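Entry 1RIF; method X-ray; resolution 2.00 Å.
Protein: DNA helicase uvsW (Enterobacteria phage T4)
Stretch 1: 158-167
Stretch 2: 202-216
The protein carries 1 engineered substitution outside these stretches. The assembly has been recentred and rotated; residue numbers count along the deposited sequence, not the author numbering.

Stretch 1 (158-167) GKILIIVPTT
Stretch 2 (202-216) KNDAPVVVGTWQTVV

Strands 159-163 and 207-210 of the T4 helicase uvsW lie side by side and run parallel, their axes 17° apart and 4.8 Å at closest approach. Both are extended, with phi/psi near -115/125 from Ile160 to Ile163 and Val207 to Val209; Lys159 is -116/169 and Gly210 -160/-176. Ile160 pairs with Val207, Leu161 with Val208, Ile162 with Val209 and Ile163 with Gly210, at CA-CA distances of 4.8 to 5.1 Å. As parallel pairing requires, the hydrogen bonds alternate across the seam: Ile160 N to Pro206 O (2.7 Å), Val208 N to Ile160 O (2.8 Å), Ile162 N to Val208 O (2.8 Å), Gly210 N to Ile162 O (3.0 Å) and Val164 N to Gly210 O (2.7 Å). After Gly210, Thr211 (-106/167) occupies the N-cap position of a helix that includes Trp212 to Val215, in which Val215 N donates to Thr211 O (3.0 Å). Water 2 links Val164 to the helix, donating to Val164 O (2.8 Å) and accepting from Trp212 N (2.8 Å).

Side chains alternate between the sheet faces. On one, Ile160 and Ile162 (both chi1 m) meet Val207 and Val209 (both t); Ile162 CD1 lies 3.7 Å from Val207 CG1. On the other, Leu161 (t), Ile163 (m, t) and Val208 (t) share a face with Gly210, which has no side chain. Here Ile163 CG2 sits 3.6 Å from the centroid of the Trp212 five-membered ring, 10° off its normal, a CH-pi contact over the face (Trp212 chi1 -86°, chi2 108°). Val215 (t) points toward the first stretch, its CG1 4.3 Å from Ile163 CD1.

At the opposite end, Lys159 (m, then t throughout) extends along the type I turn Lys202-Ala205. Lys159 NZ donates to Asn203 O (2.7 Å) and to water 1 (2.8 Å), which in turn donates to Ala205 O (2.5 Å), so the ammonium reaches one turn carbonyl directly and a second through water.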

ATOM      1  N   GLY A 158       7.860  13.074   5.014  1.00 24.64           N
ATOM      2  CA  GLY A 158       6.414  12.919   5.113  1.00 24.34           C
ATOM      3  C   GLY A 158       5.914  12.213   6.371  1.00 21.58           C
ATOM      4  O   GLY A 158       6.606  12.136   7.392  1.00 20.98           O
ATOM      5  N   LYS A 159       4.691  11.702   6.300  1.00 19.46           N
ATOM      6  CA  LYS A 159       4.098  10.977   7.414  1.00 16.68           C
ATOM      7  C   LYS A 159       3.854   9.535   7.006  1.00 15.44           C
ATOM      8  O   LYS A 159       3.957   9.185   5.825  1.00 12.97           O
ATOM      9  CB  LYS A 159       2.777  11.611   7.834  1.00 16.47           C
ATOM     10  CG  LYS A 159       2.931  12.884   8.635  1.00 16.86           C
ATOM     11  CD  LYS A 159       1.580  13.348   9.124  1.00 20.81           C
ATOM     12  CE  LYS A 159       1.696  14.558  10.027  1.00 23.43           C
ATOM     13  NZ  LYS A 159       0.339  15.003  10.448  1.00 29.44           N
ATOM     14  N   ILE A 160       3.532   8.707   7.996  1.00 16.94           N
ATOM     15  CA  ILE A 160       3.257   7.289   7.775  1.00 16.53           C
ATOM     16  C   ILE A 160       1.820   6.979   8.213  1.00 16.73           C
ATOM     17  O   ILE A 160       1.418   7.317   9.336  1.00 16.22           O
ATOM     18  CB  ILE A 160       4.234   6.376   8.580  1.00 15.71           C
ATOM     19  CG1 ILE A 160       5.692   6.748   8.277  1.00 15.44           C
ATOM     20  CG2 ILE A 160       4.003   4.918   8.216  1.00 14.81           C
ATOM     21  CD1 ILE A 160       6.428   7.368   9.467  1.00 15.30           C
ATOM     22  N   LEU A 161       1.048   6.365   7.311  1.00 15.43           N
ATOM     23  CA  LEU A 161      -0.341   5.990   7.593  1.00 15.34           C
ATOM     24  C   LEU A 161      -0.378   4.481   7.749  1.00 16.07           C
ATOM     25  O   LEU A 161       0.064   3.751   6.858  1.00 15.58           O
ATOM     26  CB  LEU A 161      -1.271   6.366   6.432  1.00 14.97           C
ATOM     27  CG  LEU A 161      -2.778   6.592   6.655  1.00 15.45           C
ATOM     28  CD1 LEU A 161      -3.516   6.078   5.435  1.00 15.01           C
ATOM     29  CD2 LEU A 161      -3.297   5.902   7.894  1.00 17.28           C
ATOM     30  N   ILE A 162      -0.900   4.015   8.880  1.00 15.00           N
ATOM     31  CA  ILE A 162      -1.014   2.594   9.137  1.00 14.79           C
ATOM     32  C   ILE A 162      -2.493   2.301   9.342  1.00 13.97           C
ATOM     33  O   ILE A 162      -3.121   2.882  10.218  1.00 14.56           O
ATOM     34  CB  ILE A 162      -0.211   2.201  10.387  1.00 15.88           C
ATOM     35  CG1 ILE A 162       1.226   2.706  10.238  1.00 16.00           C
ATOM     36  CG2 ILE A 162      -0.210   0.672  10.565  1.00 15.13           C
ATOM     37  CD1 ILE A 162       2.067   2.473  11.454  1.00 20.62           C
ATOM     38  N   ILE A 163      -3.044   1.415   8.518  1.00 13.78           N
ATOM     39  CA  ILE A 163      -4.463   1.052   8.596  1.00 13.50           C
ATOM     40  C   ILE A 163      -4.618  -0.330   9.240  1.00 13.38           C
ATOM     41  O   ILE A 163      -4.020  -1.298   8.793  1.00 13.25           O
ATOM     42  CB  ILE A 163      -5.112   1.043   7.169  1.00 12.72           C
ATOM     43  CG1 ILE A 163      -4.887   2.403   6.488  1.00 14.95           C
ATOM     44  CG2 ILE A 163      -6.617   0.741   7.259  1.00 12.00           C
ATOM     45  CD1 ILE A 163      -5.443   2.513   5.057  1.00 16.24           C
ATOM     46  N   VAL A 164      -5.408  -0.417  10.303  1.00 16.12           N
ATOM     47  CA  VAL A 164      -5.614  -1.695  10.977  1.00 18.05           C
ATOM     48  C   VAL A 164      -7.095  -2.067  10.920  1.00 19.33           C
ATOM     49  O   VAL A 164      -7.947  -1.202  10.723  1.00 19.65           O
ATOM     50  CB  VAL A 164      -5.116  -1.664  12.466  1.00 17.16           C
ATOM     51  CG1 VAL A 164      -3.616  -1.400  12.504  1.00 16.88           C
ATOM     52  CG2 VAL A 164      -5.887  -0.627  13.273  1.00 17.10           C
ATOM     53  N   PRO A 165      -7.416  -3.362  11.080  1.00 20.11           N
ATOM     54  CA  PRO A 165      -8.815  -3.797  11.029  1.00 20.63           C
ATOM     55  C   PRO A 165      -9.799  -3.275  12.077  1.00 21.27           C
ATOM     56  O   PRO A 165     -10.987  -3.135  11.773  1.00 23.03           O
ATOM     57  CB  PRO A 165      -8.707  -5.325  11.021  1.00 20.67           C
ATOM     58  CG  PRO A 165      -7.396  -5.598  11.665  1.00 22.62           C
ATOM     59  CD  PRO A 165      -6.502  -4.516  11.139  1.00 19.70           C
ATOM     60  N   THR A 166      -9.340  -2.965  13.289  1.00 20.02           N
ATOM     61  CA  THR A 166     -10.263  -2.479  14.325  1.00 18.93           C
ATOM     62  C   THR A 166      -9.679  -1.392  15.214  1.00 18.67           C
ATOM     63  O   THR A 166      -8.467  -1.187  15.252  1.00 19.34           O
ATOM     64  CB  THR A 166     -10.720  -3.615  15.265  1.00 18.61           C
ATOM     65  OG1 THR A 166      -9.609  -4.049  16.062  1.00 18.61           O
ATOM     66  CG2 THR A 166     -11.253  -4.798  14.471  1.00 18.46           C
ATOM     67  N   THR A 167     -10.554  -0.712  15.947  1.00 19.95           N
ATOM     68  CA  THR A 167     -10.128   0.346  16.854  1.00 21.12           C
ATOM     69  C   THR A 167      -9.239  -0.202  17.958  1.00 20.64           C
ATOM     70  O   THR A 167      -8.293   0.452  18.385  1.00 23.19           O
ATOM     71  CB  THR A 167     -11.331   1.055  17.501  1.00 24.59           C
ATOM     72  OG1 THR A 167     -11.973   1.899  16.536  1.00 26.61           O
ATOM     73  CG2 THR A 167     -10.874   1.907  18.669  1.00 25.74           C
ATOM     74  N   LYS A 202      -2.701  15.926  18.170  1.00 43.17           N
ATOM     75  CA  LYS A 202      -1.273  15.858  17.868  1.00 39.62           C
ATOM     76  C   LYS A 202      -1.118  15.630  16.364  1.00 38.53           C
ATOM     77  O   LYS A 202      -0.810  14.535  15.899  1.00 37.32           O
ATOM     78  CB  LYS A 202      -0.608  14.715  18.661  1.00 37.84           C
ATOM     79  CG  LYS A 202      -1.286  13.359  18.508  1.00 35.00           C
ATOM     80  CD  LYS A 202      -0.457  12.190  19.067  1.00 32.50           C
ATOM     81  CE  LYS A 202      -0.691  11.959  20.544  1.00 29.50           C
ATOM     82  NZ  LYS A 202      -0.457  10.526  20.893  1.00 26.69           N
ATOM     83  N   ASN A 203      -1.345  16.693  15.608  1.00 37.88           N
ATOM     84  CA  ASN A 203      -1.261  16.644  14.159  1.00 37.67           C
ATOM     85  C   ASN A 203       0.160  16.807  13.635  1.00 36.04           C
ATOM     86  O   ASN A 203       0.376  16.900  12.432  1.00 35.58           O
ATOM     87  CB  ASN A 203      -2.172  17.721  13.576  1.00 40.02           C
ATOM     88  CG  ASN A 203      -3.630  17.497  13.936  1.00 41.71           C
ATOM     89  OD1 ASN A 203      -4.297  16.645  13.353  1.00 42.14           O
ATOM     90  ND2 ASN A 203      -4.127  18.250  14.913  1.00 44.09           N
ATOM     91  N   ASP A 204       1.126  16.849  14.545  1.00 34.42           N
ATOM     92  CA  ASP A 204       2.527  16.977  14.163  1.00 31.95           C
ATOM     93  C   ASP A 204       3.178  15.600  14.212  1.00 30.85           C
ATOM     94  O   ASP A 204       4.335  15.437  13.833  1.00 32.61           O
ATOM     95  CB  ASP A 204       3.256  17.932  15.115  1.00 33.19           C
ATOM     96  CG  ASP A 204       3.207  17.473  16.565  1.00 33.43           C
ATOM     97  OD1 ASP A 204       2.111  17.090  17.039  1.00 33.03           O
ATOM     98  OD2 ASP A 204       4.263  17.510  17.234  1.00 31.90           O
ATOM     99  N   ALA A 205       2.419  14.610  14.677  1.00 27.69           N
ATOM    100  CA  ALA A 205       2.913  13.239  14.788  1.00 23.37           C
ATOM    101  C   ALA A 205       3.135  12.629  13.415  1.00 20.02           C
ATOM    102  O   ALA A 205       2.244  12.656  12.567  1.00 20.29           O
ATOM    103  CB  ALA A 205       1.926  12.387  15.581  1.00 20.48           C
ATOM    104  N   PRO A 206       4.342  12.082  13.172  1.00 18.96           N
ATOM    105  CA  PRO A 206       4.691  11.450  11.890  1.00 17.55           C
ATOM    106  C   PRO A 206       3.904  10.162  11.584  1.00 16.71           C
ATOM    107  O   PRO A 206       3.683   9.828  10.423  1.00 16.86           O
ATOM    108  CB  PRO A 206       6.194  11.197  12.029  1.00 16.19           C
ATOM    109  CG  PRO A 206       6.358  10.986  13.508  1.00 16.32           C
ATOM    110  CD  PRO A 206       5.510  12.104  14.071  1.00 16.96           C
ATOM    111  N   VAL A 207       3.485   9.442  12.623  1.00 16.24           N
ATOM    112  CA  VAL A 207       2.723   8.214  12.426  1.00 15.83           C
ATOM    113  C   VAL A 207       1.244   8.396  12.761  1.00 17.02           C
ATOM    114  O   VAL A 207       0.895   8.884  13.844  1.00 17.32           O
ATOM    115  CB  VAL A 207       3.255   7.042  13.294  1.00 14.12           C
ATOM    116  CG1 VAL A 207       2.477   5.773  12.968  1.00 12.18           C
ATOM    117  CG2 VAL A 207       4.741   6.830  13.049  1.00 14.24           C
ATOM    118  N   VAL A 208       0.389   7.998  11.818  1.00 16.26           N
ATOM    119  CA  VAL A 208      -1.062   8.074  11.982  1.00 17.58           C
ATOM    120  C   VAL A 208      -1.652   6.662  11.857  1.00 17.13           C
ATOM    121  O   VAL A 208      -1.408   5.966  10.878  1.00 17.11           O
ATOM    122  CB  VAL A 208      -1.707   8.998  10.920  1.00 17.04           C
ATOM    123  CG1 VAL A 208      -3.205   9.065  11.134  1.00 16.59           C
ATOM    124  CG2 VAL A 208      -1.100  10.404  11.014  1.00 16.78           C
ATOM    125  N   VAL A 209      -2.421   6.245  12.855  1.00 16.58           N
ATOM    126  CA  VAL A 209      -3.003   4.912  12.844  1.00 17.89           C
ATOM    127  C   VAL A 209      -4.523   4.911  12.943  1.00 16.44           C
ATOM    128  O   VAL A 209      -5.105   5.551  13.821  1.00 16.83           O
ATOM    129  CB  VAL A 209      -2.440   4.066  14.003  1.00 19.21           C
ATOM    130  CG1 VAL A 209      -3.012   2.652  13.945  1.00 18.22           C
ATOM    131  CG2 VAL A 209      -0.904   4.043  13.935  1.00 18.10           C
ATOM    132  N   GLY A 210      -5.159   4.173  12.042  1.00 17.26           N
ATOM    133  CA  GLY A 210      -6.606   4.097  12.050  1.00 16.71           C
ATOM    134  C   GLY A 210      -7.163   2.894  11.310  1.00 16.07           C
ATOM    135  O   GLY A 210      -6.426   2.032  10.834  1.00 14.25           O
ATOM    136  N   THR A 211      -8.483   2.839  11.224  1.00 15.01           N
ATOM    137  CA  THR A 211      -9.160   1.747  10.552  1.00 14.81           C
ATOM    138  C   THR A 211      -9.672   2.278   9.225  1.00 14.38           C
ATOM    139  O   THR A 211      -9.681   3.487   9.004  1.00 16.47           O
ATOM    140  CB  THR A 211     -10.358   1.255  11.381  1.00 15.37           C
ATOM    141  OG1 THR A 211     -11.296   2.322  11.530  1.00 16.51           O
ATOM    142  CG2 THR A 211      -9.910   0.807  12.762  1.00 15.68           C
ATOM    143  N   TRP A 212     -10.097   1.378   8.346  1.00 14.62           N
ATOM    144  CA  TRP A 212     -10.628   1.764   7.042  1.00 16.01           C
ATOM    145  C   TRP A 212     -11.845   2.673   7.123  1.00 17.94           C
ATOM    146  O   TRP A 212     -11.968   3.631   6.358  1.00 17.72           O
ATOM    147  CB  TRP A 212     -11.009   0.523   6.225  1.00 13.73           C
ATOM    148  CG  TRP A 212      -9.863  -0.052   5.448  1.00 15.92           C
ATOM    149  CD1 TRP A 212      -9.197  -1.217   5.698  1.00 11.31           C
ATOM    150  CD2 TRP A 212      -9.248   0.526   4.289  1.00 15.16           C
ATOM    151  NE1 TRP A 212      -8.205  -1.403   4.761  1.00 14.73           N
ATOM    152  CE2 TRP A 212      -8.216  -0.347   3.885  1.00 14.71           C
ATOM    153  CE3 TRP A 212      -9.474   1.701   3.552  1.00 15.18           C
ATOM    154  CZ2 TRP A 212      -7.406  -0.086   2.769  1.00 16.21           C
ATOM    155  CZ3 TRP A 212      -8.672   1.962   2.443  1.00 15.64           C
ATOM    156  CH2 TRP A 212      -7.650   1.069   2.063  1.00 15.76           C
ATOM    157  N   GLN A 213     -12.752   2.376   8.049  1.00 22.41           N
ATOM    158  CA  GLN A 213     -13.969   3.169   8.160  1.00 24.04           C
ATOM    159  C   GLN A 213     -13.713   4.624   8.532  1.00 24.16           C
ATOM    160  O   GLN A 213     -14.458   5.508   8.125  1.00 24.61           O
ATOM    161  CB  GLN A 213     -14.955   2.524   9.141  1.00 27.17           C
ATOM    162  CG  GLN A 213     -14.697   2.775  10.606  1.00 32.50           C
ATOM    163  CD  GLN A 213     -15.917   2.444  11.445  1.00 34.67           C
ATOM    164  OE1 GLN A 213     -17.011   2.916  11.154  1.00 36.02           O
ATOM    165  NE2 GLN A 213     -15.738   1.634  12.485  1.00 36.30           N
ATOM    166  N   THR A 214     -12.661   4.874   9.303  1.00 23.48           N
ATOM    167  CA  THR A 214     -12.324   6.240   9.680  1.00 22.68           C
ATOM    168  C   THR A 214     -11.620   6.895   8.506  1.00 22.16           C
ATOM    169  O   THR A 214     -12.007   7.966   8.049  1.00 22.22           O
ATOM    170  CB  THR A 214     -11.373   6.273  10.884  1.00 22.04           C
ATOM    171  OG1 THR A 214     -12.082   5.865  12.058  1.00 22.84           O
ATOM    172  CG2 THR A 214     -10.812   7.677  11.084  1.00 22.99           C
ATOM    173  N   VAL A 215     -10.581   6.220   8.029  1.00 22.36           N
ATOM    174  CA  VAL A 215      -9.759   6.683   6.925  1.00 21.17           C
ATOM    175  C   VAL A 215     -10.530   7.075   5.663  1.00 21.24           C
ATOM    176  O   VAL A 215     -10.247   8.107   5.055  1.00 20.70           O
ATOM    177  CB  VAL A 215      -8.696   5.606   6.593  1.00 20.81           C
ATOM    178  CG1 VAL A 215      -8.065   5.868   5.245  1.00 21.41           C
ATOM    179  CG2 VAL A 215      -7.638   5.593   7.683  1.00 20.45           C
ATOM    180  N   VAL A 216     -11.501   6.259   5.271  1.00 20.90           N
ATOM    181  CA  VAL A 216     -12.291   6.536   4.075  1.00 21.10           C
ATOM    182  C   VAL A 216     -13.068   7.863   4.149  1.00 21.80           C
ATOM    183  O   VAL A 216     -13.394   8.454   3.117  1.00 21.57           O
ATOM    184  CB  VAL A 216     -13.276   5.366   3.796  1.00 23.02           C
ATOM    185  CG1 VAL A 216     -14.304   5.779   2.763  1.00 27.35           C
ATOM    186  CG2 VAL A 216     -12.511   4.147   3.288  1.00 21.26           C
TER
HETATM  187  O   HOH W   1      -0.109  13.476  12.797  1.00 21.95           O
HETATM  188  O   HOH W   2     -10.161  -1.316   8.977  1.00 19.15           O
HETATM  189  O   HOH W   3     -13.359  -0.848  12.201  1.00 43.11           O